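PDB 1Y9Z: alkaline serine protease from Pseudoalteromonas sp., which hydrolyses peptide bonds as a cold-adapted, subtilisin-like alkaline serine protease. Local coordinates for residues 277-282 with 304-309; 257-262 with 343-348; 196-201 with 397-402; 392-397 with 426-431. All coordinates share one frame; numbering follows the deposited sequence.

Contact 1 of 4, residues 277-282 with 304-309; sequences CLVERV and KGIIVY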
# COMPACT_ATOMS: atom_id res chain seq x y z
N CYS A 277 26.73 -0.57 -7.41
CA CYS A 277 27.06 -0.27 -6.02
C CYS A 277 25.98 -0.60 -5.00
O CYS A 277 24.89 -0.02 -5.01
CB CYS A 277 27.42 1.21 -5.95
SG CYS A 277 28.11 1.87 -4.40
N LEU A 278 26.30 -1.55 -4.13
CA LEU A 278 25.41 -1.98 -3.06
C LEU A 278 25.80 -1.17 -1.83
O LEU A 278 26.98 -1.05 -1.51
CB LEU A 278 25.60 -3.47 -2.77
CG LEU A 278 24.75 -4.10 -1.67
CD1 LEU A 278 23.28 -4.12 -2.08
CD2 LEU A 278 25.23 -5.52 -1.40
N VAL A 279 24.82 -0.60 -1.14
CA VAL A 279 25.11 0.20 0.04
C VAL A 279 23.99 0.17 1.07
O VAL A 279 22.81 0.22 0.72
CB VAL A 279 25.40 1.67 -0.34
CG1 VAL A 279 24.18 2.29 -1.02
CG2 VAL A 279 25.79 2.47 0.90
N GLU A 280 24.37 0.07 2.33
CA GLU A 280 23.41 0.05 3.41
C GLU A 280 22.90 1.47 3.62
O GLU A 280 23.67 2.42 3.55
CB GLU A 280 24.06 -0.47 4.70
CG GLU A 280 23.10 -0.55 5.89
CD GLU A 280 23.81 -0.96 7.16
OE1 GLU A 280 24.71 -0.21 7.60
OE2 GLU A 280 23.46 -2.02 7.73
N ARG A 281 21.61 1.60 3.86
CA ARG A 281 21.01 2.91 4.08
C ARG A 281 21.49 3.50 5.40
O ARG A 281 21.50 2.83 6.43
CB ARG A 281 19.48 2.78 4.11
CG ARG A 281 18.75 4.06 4.50
CD ARG A 281 17.24 3.89 4.45
NE ARG A 281 16.78 3.65 3.08
CZ ARG A 281 16.17 2.54 2.67
NH1 ARG A 281 15.92 1.55 3.51
NH2 ARG A 281 15.80 2.43 1.40
N VAL A 282 21.92 4.76 5.36
CA VAL A 282 22.38 5.46 6.56
C VAL A 282 21.28 6.44 6.95
O VAL A 282 21.00 7.39 6.22
CB VAL A 282 23.69 6.24 6.30
CG1 VAL A 282 24.07 7.03 7.55
CG2 VAL A 282 24.80 5.27 5.93
N LYS A 304 27.56 2.80 -11.66
CA LYS A 304 26.70 2.80 -12.84
C LYS A 304 25.25 2.57 -12.43
O LYS A 304 24.32 3.07 -13.06
CB LYS A 304 27.12 1.71 -13.82
CG LYS A 304 28.45 1.95 -14.51
CD LYS A 304 28.80 0.81 -15.45
CE LYS A 304 27.77 0.64 -16.56
NZ LYS A 304 28.14 -0.48 -17.47
N GLY A 305 25.09 1.79 -11.36
CA GLY A 305 23.77 1.47 -10.84
C GLY A 305 23.89 1.44 -9.33
O GLY A 305 24.98 1.19 -8.81
N ILE A 306 22.80 1.69 -8.62
CA ILE A 306 22.85 1.71 -7.16
C ILE A 306 21.74 0.92 -6.49
O ILE A 306 20.57 0.99 -6.89
CB ILE A 306 22.80 3.16 -6.64
CG1 ILE A 306 23.90 3.99 -7.31
CG2 ILE A 306 22.97 3.19 -5.13
CD1 ILE A 306 23.79 5.48 -7.06
N ILE A 307 22.11 0.16 -5.46
CA ILE A 307 21.16 -0.64 -4.69
C ILE A 307 21.32 -0.33 -3.21
O ILE A 307 22.33 -0.67 -2.61
CB ILE A 307 21.40 -2.15 -4.88
CG1 ILE A 307 21.28 -2.53 -6.36
CG2 ILE A 307 20.39 -2.93 -4.05
CD1 ILE A 307 21.68 -3.96 -6.65
N VAL A 308 20.32 0.33 -2.64
CA VAL A 308 20.34 0.69 -1.23
C VAL A 308 19.51 -0.32 -0.45
O VAL A 308 18.36 -0.58 -0.80
CB VAL A 308 19.74 2.09 -1.00
CG1 VAL A 308 19.72 2.41 0.49
CG2 VAL A 308 20.55 3.13 -1.75
N TYR A 309 20.08 -0.90 0.60
CA TYR A 309 19.33 -1.85 1.41
C TYR A 309 19.10 -1.32 2.82
O TYR A 309 19.91 -0.56 3.35
CB TYR A 309 20.00 -3.24 1.44
CG TYR A 309 21.36 -3.33 2.10
CD1 TYR A 309 22.52 -2.96 1.42
CD2 TYR A 309 21.49 -3.85 3.39
CE1 TYR A 309 23.78 -3.12 2.01
CE2 TYR A 309 22.74 -4.01 3.99
CZ TYR A 309 23.88 -3.65 3.29
OH TYR A 309 25.12 -3.82 3.86
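Tyr309 carries its CG between its own backbone N and carbonyl carbon, the crowded position (chi1 65°), and its ring lies against Glu280 of the adjacent strand. Glu280 CA sits over one face of the ring, 3.7 Å from the ring centroid of Tyr309 and displaced from the centre of the ring, a CH-pi contact; Glu280 CB adds a touch at 3.5 Å from Tyr309 CZ. The Glu280 carboxylate makes a salt bridge with Arg338. Leu278 CD1 approaches both Tyr309 CD1, at 3.8 Å, and Ile307 CG2, at 3.7 Å.

Val279 and Val308 share the other face of the sheet, side by side, with Val279 CG1 3.8 Å from Val308 CG2. Val308 CG1 also lies over the guanidinium of Arg281, which is salt-bridged to Glu291. Between the two layers of side chains runs a parallel ladder of five backbone bonds, from Cys277 N to Gly305 O (2.8 Å) through to Arg281 N and Tyr309 O (2.8 Å). It joins the two strands of a beta-alpha-beta crossover whose helix 291-300 is tied to the first strand by the Cys277-Cys298 disulfide.

An alanine in place of Tyr309 would probably open a gap beside Leu278 and Glu280 and deprive Glu259 of its hydroxyl partner. The buried phenol thus pairs an apolar ring with a satisfied hydroxyl, which the nearby carboxylate of Glu259 is likely to polarise.

Contact 2 of 4, residues 257-262 with 343-348; sequences LAECTV and ALKAKL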
# COMPACT_ATOMS: atom_id res chain seq x y z
N LEU A 257 28.97 -6.45 -9.12
CA LEU A 257 28.42 -5.97 -7.85
C LEU A 257 29.53 -5.68 -6.85
O LEU A 257 30.38 -6.53 -6.58
CB LEU A 257 27.46 -7.01 -7.27
CG LEU A 257 26.72 -6.61 -5.99
CD1 LEU A 257 25.80 -5.43 -6.29
CD2 LEU A 257 25.92 -7.79 -5.46
N ALA A 258 29.52 -4.47 -6.31
CA ALA A 258 30.50 -4.05 -5.32
C ALA A 258 29.77 -3.29 -4.23
O ALA A 258 28.84 -2.53 -4.50
CB ALA A 258 31.55 -3.16 -5.97
N GLU A 259 30.18 -3.49 -2.98
CA GLU A 259 29.53 -2.81 -1.87
C GLU A 259 30.36 -1.71 -1.24
O GLU A 259 31.57 -1.85 -1.06
CB GLU A 259 29.13 -3.83 -0.79
CG GLU A 259 28.76 -3.19 0.54
CD GLU A 259 28.09 -4.16 1.50
OE1 GLU A 259 28.56 -5.32 1.60
OE2 GLU A 259 27.11 -3.76 2.16
N CYS A 260 29.69 -0.61 -0.90
CA CYS A 260 30.35 0.51 -0.26
C CYS A 260 30.18 0.28 1.24
O CYS A 260 29.10 0.53 1.79
CB CYS A 260 29.68 1.82 -0.66
SG CYS A 260 30.52 3.29 0.03
N THR A 261 31.23 -0.19 1.89
CA THR A 261 31.19 -0.47 3.32
C THR A 261 30.89 0.78 4.13
O THR A 261 31.45 1.85 3.88
CB THR A 261 32.52 -1.07 3.81
OG1 THR A 261 32.76 -2.31 3.13
CG2 THR A 261 32.47 -1.33 5.31
N VAL A 262 29.99 0.64 5.10
CA VAL A 262 29.61 1.76 5.96
C VAL A 262 30.31 1.63 7.31
O VAL A 262 30.16 0.62 8.01
CB VAL A 262 28.09 1.79 6.19
CG1 VAL A 262 27.73 2.94 7.13
CG2 VAL A 262 27.37 1.94 4.86
N ALA A 343 21.59 -10.77 1.39
CA ALA A 343 21.69 -11.90 0.47
C ALA A 343 22.56 -11.50 -0.71
O ALA A 343 23.32 -12.31 -1.24
CB ALA A 343 20.30 -12.31 -0.01
N LEU A 344 22.45 -10.24 -1.13
CA LEU A 344 23.23 -9.73 -2.24
C LEU A 344 24.72 -9.69 -1.92
O LEU A 344 25.55 -9.69 -2.82
CB LEU A 344 22.74 -8.33 -2.63
CG LEU A 344 21.38 -8.28 -3.33
CD1 LEU A 344 20.91 -6.84 -3.46
CD2 LEU A 344 21.49 -8.93 -4.71
N LYS A 345 25.04 -9.67 -0.63
CA LYS A 345 26.44 -9.65 -0.19
C LYS A 345 27.18 -10.88 -0.71
O LYS A 345 28.36 -10.81 -1.05
CB LYS A 345 26.53 -9.62 1.33
CG LYS A 345 26.24 -8.28 1.97
CD LYS A 345 26.32 -8.38 3.49
CE LYS A 345 26.21 -7.02 4.16
NZ LYS A 345 27.37 -6.15 3.83
N ALA A 346 26.47 -12.00 -0.76
CA ALA A 346 27.05 -13.26 -1.22
C ALA A 346 27.28 -13.27 -2.72
O ALA A 346 27.99 -14.14 -3.24
CB ALA A 346 26.15 -14.42 -0.82
N LYS A 347 26.68 -12.32 -3.43
CA LYS A 347 26.82 -12.25 -4.88
C LYS A 347 27.80 -11.18 -5.34
O LYS A 347 27.90 -10.90 -6.54
CB LYS A 347 25.45 -12.00 -5.52
CG LYS A 347 24.39 -13.03 -5.14
CD LYS A 347 24.84 -14.44 -5.51
CE LYS A 347 23.80 -15.47 -5.09
NZ LYS A 347 24.24 -16.85 -5.42
N LEU A 348 28.52 -10.58 -4.40
CA LEU A 348 29.49 -9.54 -4.73
C LEU A 348 30.49 -10.01 -5.78
O LEU A 348 31.02 -11.12 -5.70
CB LEU A 348 30.23 -9.08 -3.47
CG LEU A 348 29.40 -8.32 -2.44
CD1 LEU A 348 30.26 -7.96 -1.24
CD2 LEU A 348 28.83 -7.06 -3.07
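Glu259 and Lys345 meet in a salt bridge: Lys345 NZ lies 2.7 Å from Glu259 OE1, on the syn lone pair of that oxygen, and a weak second bond of 2.9 Å links the same NZ to Glu259 OE2. The Lys345 chain is straight until its last torsion (chi4 -66°), where a bend places NZ before the carboxylate. Beside this polar pair lies an apolar one. Leu348 CD2 comes within 3.6 Å of Leu257 CG and 4.0 Å of Glu259 CB, the two leucine side chains passing at a slant. Leu257 CD2 in turn abuts the Leu344 carbonyl, 3.3 Å from its O atom.

One shell out, the hydroxyl of Tyr309 bonds to Glu259 OE2 and weakly to Lys345 NZ, so the carboxylate is gripped from two residues. An alanine here in place of Glu259 would probably leave the Lys345 charge without its mate and the Tyr309 hydroxyl without its carboxylate. Leu278 packs against Leu257, Glu259 and Leu344 alike.

The backbone positions these groups in its turn. A type I beta turn from Lys345 to Leu348 carries the chain on from helix 338-345, and Leu257 makes backbone bonds with Gly349 and Gln350 just beyond it. The chain then enters strand 351-360, antiparallel to strand 252-263: a helix-turn-strand connection packed on its own sheet, consistent with the beta-barrel domain inserted in this subtilisin-like enzyme.

Contact 3 of 4, residues 196-201 with 397-402; sequences VEISGP and ALNATA. With NA (sodium ion), chain F.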
# COMPACT_ATOMS: atom_id res chain seq x y z
N VAL A 196 -7.27 4.95 16.21
CA VAL A 196 -6.57 3.93 15.42
C VAL A 196 -6.94 2.59 16.04
O VAL A 196 -6.72 2.35 17.23
CB VAL A 196 -5.04 4.14 15.44
CG1 VAL A 196 -4.34 2.92 14.82
CG2 VAL A 196 -4.70 5.38 14.63
N GLU A 197 -7.50 1.72 15.21
CA GLU A 197 -8.02 0.44 15.66
C GLU A 197 -7.27 -0.81 15.21
O GLU A 197 -7.18 -1.79 15.96
CB GLU A 197 -9.47 0.36 15.18
CG GLU A 197 -10.38 -0.58 15.92
CD GLU A 197 -11.83 -0.35 15.53
OE1 GLU A 197 -12.23 0.83 15.44
OE2 GLU A 197 -12.56 -1.33 15.31
N ILE A 198 -6.73 -0.79 14.00
CA ILE A 198 -6.04 -1.96 13.48
C ILE A 198 -5.03 -1.51 12.43
O ILE A 198 -5.15 -0.41 11.89
CB ILE A 198 -7.09 -2.94 12.88
CG1 ILE A 198 -6.49 -4.33 12.73
CG2 ILE A 198 -7.60 -2.41 11.55
CD1 ILE A 198 -7.54 -5.41 12.49
N SER A 199 -4.04 -2.35 12.16
CA SER A 199 -3.00 -2.03 11.20
C SER A 199 -3.00 -2.93 9.98
O SER A 199 -3.49 -4.07 10.01
CB SER A 199 -1.62 -2.11 11.85
OG SER A 199 -1.50 -1.20 12.93
N GLY A 200 -2.43 -2.41 8.90
CA GLY A 200 -2.32 -3.17 7.67
C GLY A 200 -1.07 -2.74 6.92
O GLY A 200 -0.47 -1.72 7.25
N PRO A 201 -0.64 -3.53 5.93
CA PRO A 201 0.56 -3.21 5.14
C PRO A 201 0.39 -1.85 4.47
O PRO A 201 -0.58 -1.64 3.73
CB PRO A 201 0.61 -4.35 4.13
CG PRO A 201 0.00 -5.51 4.90
CD PRO A 201 -1.18 -4.85 5.57
N ALA A 397 -14.33 -9.29 15.83
CA ALA A 397 -13.51 -10.46 15.53
C ALA A 397 -12.14 -10.04 15.01
O ALA A 397 -11.12 -10.60 15.40
CB ALA A 397 -14.21 -11.33 14.50
N LEU A 398 -12.11 -9.04 14.14
CA LEU A 398 -10.84 -8.56 13.59
C LEU A 398 -9.95 -7.99 14.69
O LEU A 398 -8.75 -8.25 14.73
CB LEU A 398 -11.10 -7.50 12.51
CG LEU A 398 -11.92 -7.95 11.30
CD1 LEU A 398 -12.14 -6.77 10.37
CD2 LEU A 398 -11.20 -9.07 10.57
N ASN A 399 -10.55 -7.21 15.58
CA ASN A 399 -9.80 -6.60 16.68
C ASN A 399 -9.32 -7.63 17.69
O ASN A 399 -8.18 -7.56 18.17
CB ASN A 399 -10.67 -5.56 17.38
CG ASN A 399 -10.94 -4.34 16.53
OD1 ASN A 399 -11.90 -3.61 16.75
ND2 ASN A 399 -10.08 -4.12 15.54
N ALA A 400 -10.18 -8.58 18.01
CA ALA A 400 -9.85 -9.62 18.98
C ALA A 400 -8.75 -10.57 18.51
O ALA A 400 -8.07 -11.18 19.33
CB ALA A 400 -11.10 -10.41 19.34
N THR A 401 -8.58 -10.69 17.20
CA THR A 401 -7.58 -11.61 16.66
C THR A 401 -6.37 -10.96 16.00
O THR A 401 -5.51 -11.65 15.47
CB THR A 401 -8.21 -12.58 15.65
OG1 THR A 401 -8.75 -11.84 14.55
CG2 THR A 401 -9.33 -13.37 16.32
N ALA A 402 -6.31 -9.63 16.02
CA ALA A 402 -5.18 -8.93 15.42
C ALA A 402 -3.91 -9.25 16.20
O ALA A 402 -3.97 -9.48 17.41
CB ALA A 402 -5.43 -7.43 15.42
NA NA F . -11.55 3.44 14.84
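The carboxylate of Glu197 and the side-chain amide of Asn399 stand with their planes 64° apart, neither stacked on the other, as the two side chains cross at about a right angle. Glu197 OE2 is the oxygen turned to the amide, 3.6 Å from Asn399 CG, and it also forms a salt bridge with Arg395. Glu197 OE1 instead binds the sodium ion at 2.8 Å, a site completed by the backbone oxygens of Val174 and Gln195. Met175 and Tyr416 border the Asn399 side chain.

Next along strand 196-201, Ile198 supplies the apolar part. Its CG1 is anti to the backbone N (chi1 -162°), and the terminal CD1 of Ile198 comes 4.1 Å from both Leu398 CB and Ala402 CB. Strand and helix axes run at 72°, with a closest approach of 8.8 Å: a helix laid across a strand of the mainly parallel sheet of the subtilisin-like domain, where 174-180 is its parallel neighbour. Within the helical segment, Thr401 OG1 donates to Ala397 O at 2.8 Å.

With a metal on one oxygen and an arginine on the other, the buried Glu197 carboxylate is likely to be held in its ionised form.

Contact 4 of 4, residues 392-397 with 426-431; sequences SQVRAA and AYLDES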
# COMPACT_ATOMS: atom_id res chain seq x y z
N SER A 392 -20.76 -5.27 13.22
CA SER A 392 -20.14 -5.02 14.52
C SER A 392 -19.45 -6.28 15.03
O SER A 392 -18.38 -6.20 15.64
CB SER A 392 -21.19 -4.55 15.53
OG SER A 392 -22.17 -5.54 15.76
N GLN A 393 -20.05 -7.44 14.78
CA GLN A 393 -19.47 -8.70 15.22
C GLN A 393 -18.19 -9.02 14.45
O GLN A 393 -17.22 -9.52 15.03
CB GLN A 393 -20.50 -9.82 15.07
CG GLN A 393 -21.56 -9.79 16.16
CD GLN A 393 -22.71 -10.76 15.93
OE1 GLN A 393 -23.46 -11.08 16.86
NE2 GLN A 393 -22.86 -11.22 14.70
N VAL A 394 -18.17 -8.73 13.16
CA VAL A 394 -16.98 -8.97 12.35
C VAL A 394 -15.87 -8.02 12.80
O VAL A 394 -14.71 -8.42 12.92
CB VAL A 394 -17.27 -8.75 10.84
CG1 VAL A 394 -15.98 -8.82 10.04
CG2 VAL A 394 -18.26 -9.81 10.35
N ARG A 395 -16.24 -6.77 13.05
CA ARG A 395 -15.29 -5.76 13.51
C ARG A 395 -14.62 -6.24 14.79
O ARG A 395 -13.40 -6.17 14.93
CB ARG A 395 -16.03 -4.43 13.75
CG ARG A 395 -15.15 -3.27 14.16
CD ARG A 395 -15.97 -2.00 14.24
NE ARG A 395 -15.20 -0.86 14.74
CZ ARG A 395 -15.72 0.35 14.95
NH1 ARG A 395 -14.95 1.33 15.40
NH2 ARG A 395 -17.00 0.57 14.70
N ALA A 396 -15.43 -6.74 15.72
CA ALA A 396 -14.91 -7.24 16.99
C ALA A 396 -13.97 -8.42 16.76
O ALA A 396 -12.93 -8.53 17.42
CB ALA A 396 -16.06 -7.65 17.90
N ALA A 397 -14.33 -9.29 15.83
CA ALA A 397 -13.51 -10.46 15.53
C ALA A 397 -12.14 -10.04 15.01
O ALA A 397 -11.12 -10.60 15.40
CB ALA A 397 -14.21 -11.33 14.50
N ALA A 426 -11.16 -18.23 12.32
CA ALA A 426 -11.25 -19.24 13.37
C ALA A 426 -12.13 -18.75 14.52
O ALA A 426 -12.86 -19.52 15.13
CB ALA A 426 -9.86 -19.59 13.88
N TYR A 427 -12.04 -17.45 14.80
CA TYR A 427 -12.81 -16.82 15.86
C TYR A 427 -14.30 -16.97 15.55
O TYR A 427 -15.07 -17.46 16.37
CB TYR A 427 -12.44 -15.33 15.93
CG TYR A 427 -13.03 -14.56 17.09
CD1 TYR A 427 -12.44 -14.58 18.35
CD2 TYR A 427 -14.16 -13.76 16.91
CE1 TYR A 427 -12.95 -13.82 19.40
CE2 TYR A 427 -14.68 -13.00 17.95
CZ TYR A 427 -14.07 -13.03 19.19
OH TYR A 427 -14.56 -12.26 20.22
N LEU A 428 -14.69 -16.54 14.36
CA LEU A 428 -16.08 -16.61 13.94
C LEU A 428 -16.55 -18.05 13.72
O LEU A 428 -17.74 -18.33 13.75
CB LEU A 428 -16.29 -15.78 12.66
CG LEU A 428 -16.08 -14.27 12.84
CD1 LEU A 428 -16.21 -13.57 11.50
CD2 LEU A 428 -17.11 -13.73 13.83
N ASP A 429 -15.60 -18.95 13.49
CA ASP A 429 -15.92 -20.36 13.30
C ASP A 429 -16.57 -20.92 14.56
O ASP A 429 -17.39 -21.83 14.50
CB ASP A 429 -14.66 -21.17 12.98
CG ASP A 429 -14.30 -21.13 11.50
OD1 ASP A 429 -13.19 -21.59 11.15
OD2 ASP A 429 -15.12 -20.64 10.70
N GLU A 430 -16.19 -20.36 15.71
CA GLU A 430 -16.74 -20.79 16.99
C GLU A 430 -18.16 -20.25 17.10
O GLU A 430 -19.09 -20.99 17.43
CB GLU A 430 -15.88 -20.27 18.14
CG GLU A 430 -14.46 -20.81 18.14
CD GLU A 430 -14.41 -22.32 18.25
OE1 GLU A 430 -14.92 -22.86 19.26
OE2 GLU A 430 -13.87 -22.98 17.34
N SER A 431 -18.32 -18.96 16.83
CA SER A 431 -19.62 -18.30 16.87
C SER A 431 -19.41 -16.86 16.43
O SER A 431 -18.27 -16.40 16.29
CB SER A 431 -20.19 -18.31 18.29
OG SER A 431 -19.54 -17.36 19.11
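Ala397 and Tyr427 form the tight part of this contact: Ala397 CB lies 3.4 Å from Tyr427 CD2, and CE2 of the same Tyr427 ring is 3.7 Å from Ala397 CA. The methyl meets the ring obliquely. Tyr427 holds its CG anti to the backbone N (chi1 -173°), which directs CG toward helix 391-401, and chi2 (83°) sets the turn of the ring; Ala400 and Thr401 of that helix touch it too. Leu428, the following residue, meets the same methyl, its CD2 3.8 Å from Ala397 CB. The small alanine is consistent with so near an approach of both larger side chains to the helix backbone.

These are the last two helices of the chain, in its subtilisin-like part, and within these segments their axes pass 10.2 Å apart at 131°. Both rest on helix 368-385, which meets Val394 through Trp383 and Leu428 through Val382; the Cys389-Cys432 disulfide links the chain just before one helix to the chain just after the other.

Toward the start of segment 392-397 the packing slackens. Val394 CG2 is 4.4 Å from Leu428 CD1, and the backbone O of Gln393 is equally far from Leu428 CD2. The Gln393 side chain, partly exposed, lies against Cys432 instead, and Tyr427, itself partly open to solvent, has Pro435 leaning on it.

Overall arrangement
The four contacts fall into two pairs, one in each part of the molecule. Contacts 1 and 2, with centres 9 Å apart, share the sheet of the inserted barrel: Leu278 N lies 2.7 Å from Ala258 O, and Tyr309 OH 2.6 Å from Glu259 OE2. Contacts 3 and 4, 12 Å apart, share helix 391-401 and Ala397, and are joined by the salt bridge of Glu197 OE2 with Arg395 NE at 2.7 Å. Between the pairs the centres lie 35 to 47 Å apart. The phenylmethanesulfonic acid pocket, which includes His65 and Ser369, belongs to the subtilisin-like part; helix 368-385, carrying Ser369, packs on both contacts 3 and 4.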